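Local atomic coordinates of ribosomal protein uL16 3-hydroxylase (PDB entry 4CCL), a protein that is a growth-regulating oxygenase that hydroxylates an arginine of ribosomal protein uL16, using ferrous iron, 2-oxoglutarate and dioxygen. Residues B[24-27]-B[28-31]; B[258-261]-B[262-265]. One frame throughout, in Å; residues are numbered along the deposited sequence.

Contact 1 (B[24-27]-B[28-31]); sequences LKRG and FNNF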
ATOM      1  N   LEU B  24     -24.992 -15.320 -29.143  1.00 48.70           N
ATOM      2  CA  LEU B  24     -24.392 -16.179 -30.143  1.00 45.22           C
ATOM      3  C   LEU B  24     -25.198 -17.464 -30.126  1.00 49.27           C
ATOM      4  O   LEU B  24     -25.120 -18.248 -29.180  1.00 54.79           O
ATOM      5  CB  LEU B  24     -22.932 -16.458 -29.786  1.00 47.26           C
ATOM      6  CG  LEU B  24     -22.086 -15.227 -29.442  1.00 50.49           C
ATOM      7  CD1 LEU B  24     -20.801 -15.631 -28.741  1.00 45.05           C
ATOM      8  CD2 LEU B  24     -21.780 -14.405 -30.689  1.00 54.32           C
ATOM      9  N   LYS B  25     -25.973 -17.675 -31.184  1.00 45.09           N
ATOM     10  CA  LYS B  25     -26.891 -18.800 -31.244  1.00 57.67           C
ATOM     11  C   LYS B  25     -26.131 -20.041 -31.676  1.00 59.95           C
ATOM     12  O   LYS B  25     -25.347 -19.990 -32.624  1.00 56.33           O
ATOM     13  CB  LYS B  25     -28.031 -18.516 -32.223  1.00 56.58           C
ATOM     14  CG  LYS B  25     -28.901 -17.316 -31.871  1.00 59.36           C
ATOM     15  CD  LYS B  25     -30.320 -17.731 -31.504  1.00 60.61           C
ATOM     16  CE  LYS B  25     -30.426 -18.150 -30.049  1.00 60.39           C
ATOM     17  NZ  LYS B  25     -31.745 -18.786 -29.767  1.00 62.05           N
ATOM     18  N   ARG B  26     -26.369 -21.146 -30.973  1.00 60.39           N
ATOM     19  CA  ARG B  26     -25.680 -22.408 -31.232  1.00 58.98           C
ATOM     20  C   ARG B  26     -24.168 -22.221 -31.209  1.00 56.04           C
ATOM     21  O   ARG B  26     -23.464 -22.711 -32.093  1.00 53.21           O
ATOM     22  CB  ARG B  26     -26.110 -23.004 -32.575  1.00 59.30           C
ATOM     23  CG  ARG B  26     -27.609 -23.151 -32.750  1.00 72.74           C
ATOM     24  CD  ARG B  26     -28.103 -24.532 -32.348  1.00 84.92           C
ATOM     25  NE  ARG B  26     -28.900 -25.140 -33.412  1.00 89.81           N
ATOM     26  CZ  ARG B  26     -28.551 -26.237 -34.077  1.00 90.41           C
ATOM     27  NH1 ARG B  26     -27.421 -26.863 -33.783  1.00 88.38           N
ATOM     28  NH2 ARG B  26     -29.340 -26.715 -35.031  1.00 92.47           N
ATOM     29  N   GLY B  27     -23.680 -21.486 -30.212  1.00 55.74           N
ATOM     30  CA  GLY B  27     -22.252 -21.311 -30.018  1.00 50.69           C
ATOM     31  C   GLY B  27     -21.611 -22.677 -29.905  1.00 53.70           C
ATOM     32  O   GLY B  27     -20.544 -22.929 -30.462  1.00 57.73           O
ATOM     33  N   PHE B  28     -22.286 -23.561 -29.181  1.00 52.15           N
ATOM     34  CA  PHE B  28     -21.941 -24.972 -29.162  1.00 56.72           C
ATOM     35  C   PHE B  28     -23.048 -25.767 -29.840  1.00 65.51           C
ATOM     36  O   PHE B  28     -24.222 -25.626 -29.493  1.00 71.57           O
ATOM     37  CB  PHE B  28     -21.748 -25.467 -27.730  1.00 54.50           C
ATOM     38  CG  PHE B  28     -20.583 -24.842 -27.027  1.00 50.11           C
ATOM     39  CD1 PHE B  28     -19.288 -25.223 -27.333  1.00 49.15           C
ATOM     40  CD2 PHE B  28     -20.782 -23.876 -26.053  1.00 43.51           C
ATOM     41  CE1 PHE B  28     -18.213 -24.650 -26.686  1.00 46.06           C
ATOM     42  CE2 PHE B  28     -19.710 -23.301 -25.403  1.00 44.87           C
ATOM     43  CZ  PHE B  28     -18.424 -23.687 -25.720  1.00 42.63           C
ATOM     44  N   ASN B  29     -22.672 -26.589 -30.815  1.00 71.23           N
ATOM     45  CA  ASN B  29     -23.618 -27.479 -31.478  1.00 70.79           C
ATOM     46  C   ASN B  29     -23.781 -28.769 -30.693  1.00 74.76           C
ATOM     47  O   ASN B  29     -22.793 -29.333 -30.215  1.00 76.22           O
ATOM     48  CB  ASN B  29     -23.152 -27.806 -32.897  1.00 75.54           C
ATOM     49  CG  ASN B  29     -23.067 -26.582 -33.783  1.00 85.16           C
ATOM     50  OD1 ASN B  29     -23.770 -25.594 -33.569  1.00 85.95           O
ATOM     51  ND2 ASN B  29     -22.208 -26.644 -34.792  1.00 89.95           N
ATOM     52  N   ASN B  30     -25.022 -29.237 -30.589  1.00 76.65           N
ATOM     53  CA  ASN B  30     -25.364 -30.415 -29.798  1.00 74.92           C
ATOM     54  C   ASN B  30     -24.701 -30.359 -28.433  1.00 70.37           C
ATOM     55  O   ASN B  30     -23.866 -31.200 -28.102  1.00 72.12           O
ATOM     56  CB  ASN B  30     -24.947 -31.692 -30.530  1.00 79.31           C
ATOM     57  CG  ASN B  30     -25.501 -31.760 -31.937  1.00 79.74           C
ATOM     58  OD1 ASN B  30     -24.750 -31.762 -32.911  1.00 82.00           O
ATOM     59  ND2 ASN B  30     -26.823 -31.813 -32.052  1.00 74.49           N
ATOM     60  N   PHE B  31     -25.086 -29.367 -27.639  1.00 66.84           N
ATOM     61  CA  PHE B  31     -24.386 -29.095 -26.395  1.00 60.51           C
ATOM     62  C   PHE B  31     -24.718 -30.132 -25.334  1.00 67.01           C
ATOM     63  O   PHE B  31     -25.878 -30.341 -24.984  1.00 66.10           O
ATOM     64  CB  PHE B  31     -24.706 -27.688 -25.893  1.00 53.42           C
ATOM     65  CG  PHE B  31     -24.022 -27.335 -24.603  1.00 53.36           C
ATOM     66  CD1 PHE B  31     -22.673 -27.016 -24.582  1.00 47.54           C
ATOM     67  CD2 PHE B  31     -24.728 -27.316 -23.412  1.00 55.91           C
ATOM     68  CE1 PHE B  31     -22.044 -26.692 -23.394  1.00 51.93           C
ATOM     69  CE2 PHE B  31     -24.105 -26.992 -22.225  1.00 60.20           C
ATOM     70  CZ  PHE B  31     -22.763 -26.679 -22.216  1.00 51.07           C
TER
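In both Arg26 (chi1 -53°) and Asn29 (chi1 -62°), CG sits beside the backbone N and anti to the carbonyl carbon, which brings the root of the arginine and the end of the asparagine to the same exposed side of the chain. The two side chains cross at roughly a right angle, with guanidinium and amide planes 81° apart, so these flat groups do not stack. The amide atom modelled as OD1 of Asn29 lies 3.6 Å from Arg26 CB and 3.9 Å from Arg26 NH1, but the amide is probably turned over and its chemical identity there is doubtful. Arg26 and Gly27 are the last two residues of a type II turn that begins at Leu24, as the chain leaves strand 22-24, an outer strand of the eight-stranded antiparallel sheet. Phe28 turns inward instead; its CB lies 3.5 Å from Gly27 C, and its side chain packs against Leu5, Leu96, Ile134 and Ile178. Asp177 holds the turn from one carboxylate, bonding Arg26 N through OD1 and forming a salt bridge to Lys25 NZ through OD2, while the Arg26 and Gly27 carbonyls share the Thr6 hydroxyl. The chemistry thus divides along this short loop: Asp177, Thr6 and main-chain bonds help satisfy its backbone, an apolar ring anchors it to the sheet, and the Arg26 charge probably remains largely solvated.

Contact 2 (B[258-261]-B[262-265]); sequences INQP and EHFK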
ATOM      1  N   ILE B 258       8.495   2.704  -9.518  1.00 65.44           N
ATOM      2  CA  ILE B 258       7.548   1.977 -10.353  1.00 62.03           C
ATOM      3  C   ILE B 258       8.190   1.537 -11.671  1.00 68.13           C
ATOM      4  O   ILE B 258       7.926   0.436 -12.168  1.00 62.34           O
ATOM      5  CB  ILE B 258       6.285   2.821 -10.617  1.00 61.35           C
ATOM      6  CG1 ILE B 258       5.385   2.801  -9.380  1.00 64.15           C
ATOM      7  CG2 ILE B 258       5.537   2.314 -11.838  1.00 55.34           C
ATOM      8  CD1 ILE B 258       4.309   3.836  -9.403  1.00 54.08           C
ATOM      9  N   ASN B 259       9.076   2.373 -12.202  1.00 71.54           N
ATOM     10  CA  ASN B 259       9.735   2.057 -13.467  1.00 72.14           C
ATOM     11  C   ASN B 259      11.035   1.244 -13.366  1.00 74.15           C
ATOM     12  O   ASN B 259      11.661   0.957 -14.387  1.00 76.19           O
ATOM     13  CB  ASN B 259       9.957   3.328 -14.288  1.00 59.22           C
ATOM     14  CG  ASN B 259       8.656   4.005 -14.666  1.00 59.73           C
ATOM     15  OD1 ASN B 259       7.614   3.357 -14.773  1.00 62.80           O
ATOM     16  ND2 ASN B 259       8.708   5.313 -14.871  1.00 58.96           N
ATOM     17  N   GLN B 260      11.443   0.879 -12.151  1.00 92.64           N
ATOM     18  CA  GLN B 260      12.613   0.013 -11.979  1.00 93.66           C
ATOM     19  C   GLN B 260      12.378  -1.309 -12.710  1.00 99.23           C
ATOM     20  O   GLN B 260      11.317  -1.915 -12.571  1.00 97.56           O
ATOM     21  CB  GLN B 260      12.931  -0.212 -10.499  1.00 89.27           C
ATOM     22  CG  GLN B 260      13.326   1.058  -9.755  1.00 99.81           C
ATOM     23  CD  GLN B 260      14.056   0.779  -8.455  1.00103.23           C
ATOM     24  OE1 GLN B 260      14.761  -0.222  -8.327  1.00108.94           O
ATOM     25  NE2 GLN B 260      13.889   1.665  -7.481  1.00 97.32           N
ATOM     26  N   PRO B 261      13.375  -1.757 -13.488  1.00102.83           N
ATOM     27  CA  PRO B 261      13.120  -2.692 -14.594  1.00101.42           C
ATOM     28  C   PRO B 261      12.495  -4.045 -14.232  1.00 94.05           C
ATOM     29  O   PRO B 261      11.526  -4.446 -14.876  1.00 90.71           O
ATOM     30  CB  PRO B 261      14.520  -2.919 -15.176  1.00102.13           C
ATOM     31  CG  PRO B 261      15.445  -2.674 -14.030  1.00100.86           C
ATOM     32  CD  PRO B 261      14.817  -1.554 -13.257  1.00101.23           C
ATOM     33  N   GLU B 262      13.037  -4.734 -13.234  1.00 91.64           N
ATOM     34  CA  GLU B 262      12.519  -6.045 -12.844  1.00 85.90           C
ATOM     35  C   GLU B 262      11.306  -6.016 -11.915  1.00 74.58           C
ATOM     36  O   GLU B 262      10.419  -6.862 -12.010  1.00 68.67           O
ATOM     37  CB  GLU B 262      13.632  -6.924 -12.268  1.00 98.70           C
ATOM     38  CG  GLU B 262      14.635  -7.386 -13.312  1.00110.57           C
ATOM     39  CD  GLU B 262      13.981  -8.128 -14.465  1.00117.34           C
ATOM     40  OE1 GLU B 262      13.704  -9.338 -14.316  1.00119.19           O
ATOM     41  OE2 GLU B 262      13.742  -7.502 -15.519  1.00118.51           O
ATOM     42  N   HIS B 263      11.282  -5.033 -11.020  1.00 74.68           N
ATOM     43  CA  HIS B 263      10.364  -5.025  -9.884  1.00 72.58           C
ATOM     44  C   HIS B 263       8.874  -5.054 -10.240  1.00 76.20           C
ATOM     45  O   HIS B 263       8.118  -5.863  -9.690  1.00 72.66           O
ATOM     46  CB  HIS B 263      10.686  -3.845  -8.963  1.00 68.89           C
ATOM     47  CG  HIS B 263      12.056  -3.915  -8.370  1.00 75.14           C
ATOM     48  ND1 HIS B 263      12.754  -2.789  -7.961  1.00 80.09           N
ATOM     49  CD2 HIS B 263      12.867  -4.963  -8.112  1.00 71.93           C
ATOM     50  CE1 HIS B 263      13.925  -3.151  -7.482  1.00 82.21           C
ATOM     51  NE2 HIS B 263      14.023  -4.471  -7.561  1.00 78.66           N
ATOM     52  N   PHE B 264       8.451  -4.185 -11.154  1.00 77.19           N
ATOM     53  CA  PHE B 264       7.045  -4.159 -11.548  1.00 77.86           C
ATOM     54  C   PHE B 264       6.619  -5.449 -12.239  1.00 76.08           C
ATOM     55  O   PHE B 264       5.590  -6.036 -11.893  1.00 72.99           O
ATOM     56  CB  PHE B 264       6.723  -2.968 -12.454  1.00 85.93           C
ATOM     57  CG  PHE B 264       5.316  -2.989 -12.981  1.00 96.13           C
ATOM     58  CD1 PHE B 264       4.253  -3.232 -12.129  1.00 97.41           C
ATOM     59  CD2 PHE B 264       5.057  -2.780 -14.324  1.00101.15           C
ATOM     60  CE1 PHE B 264       2.965  -3.259 -12.599  1.00 93.68           C
ATOM     61  CE2 PHE B 264       3.762  -2.805 -14.802  1.00 99.78           C
ATOM     62  CZ  PHE B 264       2.715  -3.046 -13.937  1.00 94.18           C
ATOM     63  N   LYS B 265       7.411  -5.872 -13.218  1.00 75.94           N
ATOM     64  CA  LYS B 265       7.150  -7.096 -13.965  1.00 69.15           C
ATOM     65  C   LYS B 265       7.040  -8.293 -13.032  1.00 62.28           C
ATOM     66  O   LYS B 265       6.172  -9.153 -13.201  1.00 60.23           O
ATOM     67  CB  LYS B 265       8.273  -7.339 -14.972  1.00 74.27           C
ATOM     68  CG  LYS B 265       8.188  -8.680 -15.675  1.00 75.82           C
ATOM     69  CD  LYS B 265       9.536  -9.111 -16.219  1.00 85.73           C
ATOM     70  CE  LYS B 265      10.139  -8.052 -17.130  1.00 97.69           C
ATOM     71  NZ  LYS B 265      11.507  -8.427 -17.592  1.00101.20           N
TER
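The Gln260 side chain crosses His263 obliquely at the turn into helix 263-272: its CB lies 3.6 Å from His263 ND1, and with the chain extended beyond CG, CD lies 3.8 Å from the same ND1. At the tip, OE1 comes to the ring edge near the ring plane, 3.2 Å from His263 CE1 and 3.3 Å from ND1, with amide and imidazole planes 48° apart. The other branch, NE2, makes a weak hydrogen bond back to Glu256. This is the bend between helix 244-258 and helix 263-272 in the ROXA-like winged-helix region, with Pro261 at the corner. Just after Pro261, the Glu262 chain bends at chi2, and its OE2 accepts a hydrogen bond from Lys265 NZ (3.2 Å), part of a salt bridge, on the syn side, 19° out of the carboxylate plane. An alanine in place of Glu262 would probably leave the Lys265 ammonium without this carboxylate and its chain freer to swing. Phe264 CB lies 3.6 Å from Ile258 O; with CG anti to its backbone N (chi1 174°), the ring leads away from the bend. Phe264 packs on Met254 of the second subunit, and Ile258 meets Ile258 of that same neighbour.

From the N terminus, the chain first reaches contact 1, which rounds off the turn leaving strand 22-24 and starts the loop toward helix 37-45, at the edge of the eight-stranded antiparallel sheet. The rest of that sheet and helix 207-220 follow before contact 2 closes the short bend from helix 244-258 into helix 263-272. The two loops are strictly in series, neither nested nor crossed, and lie on opposite sides of the chain's centre: their own centres are 44 Å apart and their nearest atoms about 31 Å. Contact 1 ties an outer strand to the N-terminal segment of its own subunit, whereas contact 2 joins two helices where the second subunit of the homodimer packs against them.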